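Local coordinates for protein lyase/mutase (Burkholderia cenocepacia, PDB 4LSB) that is a lyase/mutase of the phosphoenolpyruvate phosphomutase family, a TIM-barrel enzyme with a bound magnesium ion, at residues F32-P37 against F51-T56; V217-Q222 against K237-G242. One frame throughout, in Å; residues are numbered along the deposited sequence.

Contact 1: residues F32-P37 against F51-T56; sequences FIIPNP and FEALAT
Pro-35 lies over one face of the Phe-51 ring, with its CG 3.8 Å from the ring centroid and displaced toward the CG rim of the ring, a CH-pi contact. Water 1 sits in the ring plane at the edge, linking strand 32-34 to the loop before strand 54-55 by donating to Ile-33 O and accepting from Glu-52 N. The CG2 methyl of Ile-33 meets the same ring at CE1, the two side chains passing at a slant, and Arg-261 of the second subunit makes a cation-pi contact with the ring. In the amide plane of Asn-36, ND2 donates to Thr-56 O over 3.2 Å, the donor standing above the carbonyl plane of Thr-56; OD1 of the same amide accepts from Val-241 N, so both ends of the group are held. The one direct backbone bond, Ala-55 N to Pro-35 O at 2.9 Å, is fairly straight (164° at the hydrogen). Beside it Asn-36 CA approaches Ala-55 O at 3.1 Å in a CA-H...O contact. Ile-34 CG1, anti to the backbone N (chi1 -174°), packs on Ala-55 CB at 3.8 Å; CD1 beyond it reaches Ala-53 CB. Ala-53 O, buried against Pro-35 CD, has no polar partner in the model. This is where the first and second strands of the TIM barrel come together. Helix 40-48, which links them, covers Pro-35, Pro-37 and Leu-54 through Leu-46; Phe-22 of helix 14-25 packs on Ile-34 and Ala-53, and strand 238-240 pairs with strand 32-34, its Ser-240 touching Ile-34 and Asn-36.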
loop_
_atom_site.group_PDB
_atom_site.type_symbol
_atom_site.label_atom_id
_atom_site.label_comp_id
_atom_site.label_asym_id
_atom_site.label_seq_id
_atom_site.Cartn_x
_atom_site.Cartn_y
_atom_site.Cartn_z
ATOM N N PHE B 32 12.716 7.028 21.212
ATOM C CA PHE B 32 11.654 6.137 20.707
ATOM C C PHE B 32 11.581 6.198 19.208
ATOM O O PHE B 32 11.955 7.171 18.612
ATOM C CB PHE B 32 10.272 6.435 21.337
ATOM C CG PHE B 32 9.614 7.703 20.860
ATOM C CD1 PHE B 32 9.934 8.925 21.416
ATOM C CD2 PHE B 32 8.608 7.654 19.900
ATOM C CE1 PHE B 32 9.325 10.081 20.977
ATOM C CE2 PHE B 32 7.988 8.803 19.457
ATOM C CZ PHE B 32 8.364 10.030 19.980
ATOM N N ILE B 33 11.041 5.157 18.606
ATOM C CA ILE B 33 10.933 5.108 17.158
ATOM C C ILE B 33 9.492 5.521 16.827
ATOM O O ILE B 33 8.549 5.060 17.461
ATOM C CB ILE B 33 11.221 3.698 16.606
ATOM C CG1 ILE B 33 12.674 3.320 16.880
ATOM C CG2 ILE B 33 10.929 3.638 15.135
ATOM C CD1 ILE B 33 13.055 1.875 16.544
ATOM N N ILE B 34 9.369 6.391 15.846
ATOM C CA ILE B 34 8.103 6.776 15.281
ATOM C C ILE B 34 8.091 6.280 13.828
ATOM O O ILE B 34 8.748 6.846 12.929
ATOM C CB ILE B 34 7.799 8.274 15.431
ATOM C CG1 ILE B 34 6.378 8.570 14.941
ATOM C CG2 ILE B 34 8.797 9.135 14.686
ATOM C CD1 ILE B 34 5.856 9.925 15.385
ATOM N N PRO B 35 7.414 5.135 13.599
ATOM C CA PRO B 35 7.469 4.573 12.251
ATOM C C PRO B 35 6.473 5.221 11.331
ATOM O O PRO B 35 5.543 5.924 11.789
ATOM C CB PRO B 35 7.130 3.112 12.504
ATOM C CG PRO B 35 6.140 3.179 13.594
ATOM C CD PRO B 35 6.633 4.274 14.502
ATOM N N ASN B 36 6.643 4.971 10.035
ATOM C CA ASN B 36 5.944 5.684 8.982
ATOM C C ASN B 36 5.118 4.736 8.048
ATOM O O ASN B 36 5.595 4.321 7.021
ATOM C CB ASN B 36 6.910 6.483 8.089
ATOM C CG ASN B 36 7.795 7.476 8.862
ATOM O OD1 ASN B 36 8.773 7.081 9.509
ATOM N ND2 ASN B 36 7.461 8.755 8.799
ATOM N N PRO B 37 3.898 4.429 8.422
ATOM C CA PRO B 37 2.961 3.794 7.503
ATOM C C PRO B 37 2.513 4.735 6.419
ATOM O O PRO B 37 2.711 5.945 6.550
ATOM C CB PRO B 37 1.796 3.474 8.416
ATOM C CG PRO B 37 1.783 4.620 9.296
ATOM C CD PRO B 37 3.188 5.006 9.567
ATOM N N PHE B 51 4.046 -0.125 18.473
ATOM C CA PHE B 51 4.542 1.266 18.365
ATOM C C PHE B 51 3.559 2.190 19.066
ATOM O O PHE B 51 2.363 1.830 19.257
ATOM C CB PHE B 51 4.832 1.653 16.933
ATOM C CG PHE B 51 6.025 0.968 16.375
ATOM C CD1 PHE B 51 7.296 1.394 16.709
ATOM C CD2 PHE B 51 5.871 -0.134 15.536
ATOM C CE1 PHE B 51 8.420 0.751 16.177
ATOM C CE2 PHE B 51 6.997 -0.807 15.050
ATOM C CZ PHE B 51 8.274 -0.348 15.371
ATOM N N GLU B 52 4.083 3.317 19.553
ATOM C CA GLU B 52 3.285 4.226 20.397
ATOM C C GLU B 52 2.834 5.508 19.692
ATOM O O GLU B 52 2.064 6.291 20.257
ATOM C CB GLU B 52 4.063 4.571 21.653
ATOM C CG GLU B 52 4.057 3.427 22.665
ATOM C CD GLU B 52 4.979 3.723 23.825
ATOM O OE1 GLU B 52 4.487 4.259 24.829
ATOM O OE2 GLU B 52 6.179 3.476 23.742
ATOM N N ALA B 53 3.304 5.694 18.476
ATOM C CA ALA B 53 2.931 6.837 17.657
ATOM C C ALA B 53 3.211 6.472 16.251
ATOM O O ALA B 53 3.987 5.543 16.003
ATOM C CB ALA B 53 3.776 8.015 18.055
ATOM N N LEU B 54 2.639 7.205 15.323
ATOM C CA LEU B 54 2.924 7.016 13.875
ATOM C C LEU B 54 3.222 8.376 13.249
ATOM O O LEU B 54 2.724 9.393 13.723
ATOM C CB LEU B 54 1.685 6.375 13.174
ATOM C CG LEU B 54 1.161 5.095 13.814
ATOM C CD1 LEU B 54 -0.147 4.687 13.165
ATOM C CD2 LEU B 54 2.150 3.984 13.686
ATOM N N ALA B 55 4.006 8.383 12.161
ATOM C CA ALA B 55 4.244 9.563 11.391
ATOM C C ALA B 55 3.898 9.292 9.936
ATOM O O ALA B 55 4.251 8.246 9.342
ATOM C CB ALA B 55 5.693 10.003 11.510
ATOM N N THR B 56 3.262 10.253 9.303
ATOM C CA THR B 56 2.967 10.090 7.882
ATOM C C THR B 56 4.255 10.333 7.117
ATOM O O THR B 56 5.265 10.816 7.690
ATOM C CB THR B 56 1.851 11.013 7.418
ATOM O OG1 THR B 56 2.266 12.344 7.536
ATOM C CG2 THR B 56 0.575 10.800 8.231
HETATM O O HOH W 1 6.692 4.081 19.239
#

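Contact 2: residues V217-Q222 against K237-G242; sequences VVMGLQ and KRVSVG
Val-217 and Ser-240 are tied by the middle one of three backbone hydrogen bonds that join neighbouring parallel strands of the TIM barrel, Ser-240 N to Val-217 O at 3.0 Å. On one side of it Val-217 N donates to Arg-238 O at 2.9 Å; on the other Met-219 N donates to Ser-240 O at 2.9 Å, carrying the pairing just past strand 215-218. CA-H...O contacts accompany these bonds, the shortest from Val-239 CA to Val-217 O at 3.2 Å. The two strands belong to a beta-alpha-beta unit whose helix, 228-233, covers Val-217, Met-219 and Val-239 through Leu-231. Met-219 CG meets Val-239 CG1 at 4.0 Å, while Phe-266 of the second subunit packs on Met-219, Val-239 and Val-241. Val-218 and Ser-240 point to the face opposite Val-217 and Val-239, where both touch Tyr-194 of strand 192-194. Ser-240 OG lies between the backbone N and the carbonyl carbon (chi1 69°), 3.6 Å from Val-218 CB; its polar partner is Asn-216 ND2. Asn-216 also accepts, through OD1, from Arg-238 NE, so one amide binds two side chains of the adjoining strand. Where the strands run out into loops, Val-218 CG2, anti to its backbone N, rests against the peptide between Val-241 and Gly-242, 3.7 Å from Gly-242 N.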
loop_
_atom_site.group_PDB
_atom_site.type_symbol
_atom_site.label_atom_id
_atom_site.label_comp_id
_atom_site.label_asym_id
_atom_site.label_seq_id
_atom_site.Cartn_x
_atom_site.Cartn_y
_atom_site.Cartn_z
ATOM N N VAL B 217 15.896 12.117 14.483
ATOM C CA VAL B 217 16.841 11.704 13.454
ATOM C C VAL B 217 16.142 10.642 12.595
ATOM O O VAL B 217 15.420 9.788 13.136
ATOM C CB VAL B 217 18.096 11.085 14.095
ATOM C CG1 VAL B 217 18.902 10.316 13.077
ATOM C CG2 VAL B 217 18.911 12.204 14.756
ATOM N N VAL B 218 16.304 10.743 11.280
ATOM C CA VAL B 218 15.720 9.748 10.365
ATOM C C VAL B 218 16.809 8.756 9.986
ATOM O O VAL B 218 17.955 9.128 9.788
ATOM C CB VAL B 218 15.091 10.370 9.094
ATOM C CG1 VAL B 218 16.114 11.115 8.251
ATOM C CG2 VAL B 218 14.413 9.289 8.270
ATOM N N MET B 219 16.421 7.492 9.934
ATOM C CA MET B 219 17.289 6.445 9.559
ATOM C C MET B 219 16.798 5.827 8.245
ATOM O O MET B 219 15.589 5.647 8.053
ATOM C CB MET B 219 17.390 5.389 10.659
ATOM C CG MET B 219 18.368 5.794 11.724
ATOM S SD MET B 219 20.065 5.657 11.139
ATOM C CE MET B 219 20.697 7.269 11.560
ATOM N N GLY B 220 17.767 5.523 7.384
ATOM C CA GLY B 220 17.530 4.801 6.139
ATOM C C GLY B 220 17.292 5.652 4.900
ATOM O O GLY B 220 16.873 5.134 3.852
ATOM N N LEU B 221 17.542 6.954 5.007
ATOM C CA LEU B 221 17.231 7.906 3.932
ATOM C C LEU B 221 18.463 8.017 3.056
ATOM O O LEU B 221 18.363 7.931 1.827
ATOM C CB LEU B 221 16.822 9.292 4.484
ATOM N N GLN B 222 19.619 8.186 3.685
ATOM C CA GLN B 222 20.891 8.214 2.962
ATOM C C GLN B 222 21.890 7.418 3.782
ATOM O O GLN B 222 21.487 6.466 4.455
ATOM C CB GLN B 222 21.364 9.669 2.753
ATOM N N LYS B 237 16.228 11.994 20.740
ATOM C CA LYS B 237 14.986 11.621 21.406
ATOM C C LYS B 237 14.019 10.764 20.559
ATOM O O LYS B 237 13.297 9.938 21.088
ATOM C CB LYS B 237 14.268 12.893 21.844
ATOM C CG LYS B 237 13.008 12.648 22.669
ATOM C CD LYS B 237 13.197 11.758 23.881
ATOM C CE LYS B 237 14.251 12.341 24.828
ATOM N NZ LYS B 237 14.340 11.510 26.057
ATOM N N ARG B 238 13.971 11.023 19.276
ATOM C CA ARG B 238 13.002 10.399 18.355
ATOM C C ARG B 238 13.683 9.947 17.094
ATOM O O ARG B 238 14.478 10.661 16.526
ATOM C CB ARG B 238 11.895 11.375 17.989
ATOM C CG ARG B 238 10.616 10.703 17.504
ATOM C CD ARG B 238 9.478 11.730 17.453
ATOM N NE ARG B 238 9.607 12.592 16.292
ATOM C CZ ARG B 238 8.996 13.761 16.069
ATOM N NH1 ARG B 238 8.194 14.306 16.922
ATOM N NH2 ARG B 238 9.158 14.362 14.909
ATOM N N VAL B 239 13.329 8.757 16.625
ATOM C CA VAL B 239 13.901 8.244 15.429
ATOM C C VAL B 239 12.774 7.809 14.491
ATOM O O VAL B 239 11.926 6.994 14.828
ATOM C CB VAL B 239 14.799 7.030 15.722
ATOM C CG1 VAL B 239 15.478 6.573 14.433
ATOM C CG2 VAL B 239 15.837 7.382 16.762
ATOM N N SER B 240 12.788 8.385 13.303
ATOM C CA SER B 240 11.800 8.087 12.269
ATOM C C SER B 240 12.478 7.391 11.053
ATOM O O SER B 240 13.740 7.245 10.980
ATOM C CB SER B 240 11.148 9.424 11.833
ATOM O OG SER B 240 12.102 10.260 11.118
ATOM N N VAL B 241 11.656 6.969 10.078
ATOM C CA VAL B 241 12.190 6.273 8.918
ATOM C C VAL B 241 11.739 6.793 7.531
ATOM O O VAL B 241 12.066 6.190 6.517
ATOM C CB VAL B 241 11.936 4.746 8.985
ATOM C CG1 VAL B 241 12.560 4.144 10.242
ATOM C CG2 VAL B 241 10.457 4.420 8.871
ATOM N N GLY B 242 11.026 7.913 7.485
ATOM C CA GLY B 242 10.590 8.496 6.229
ATOM C C GLY B 242 9.903 7.423 5.380
ATOM O O GLY B 242 9.043 6.683 5.889
#

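In the fold
Both segments of contact 1 precede those of contact 2 in the sequence, and the centres of the two contacts lie about 10 Å apart. Contact 1 joins the first and second strands of the barrel, contact 2 the seventh and eighth. Strands 32-34 and 238-240 are neighbours in the sheet, so the two contacts adjoin: Ile-34 N lies 2.8 Å from Val-239 O, a probable hydrogen bond. Together they span four successive strands round the barrel, seventh, eighth, first and second; the bonds between strands 238-240 and 32-34 join last to first. The side chain of Thr-56 lies about 9 Å from the magnesium ion, whose site includes Ser-58 and Glu-97, and both contacts pack against Phe-266 of the second subunit.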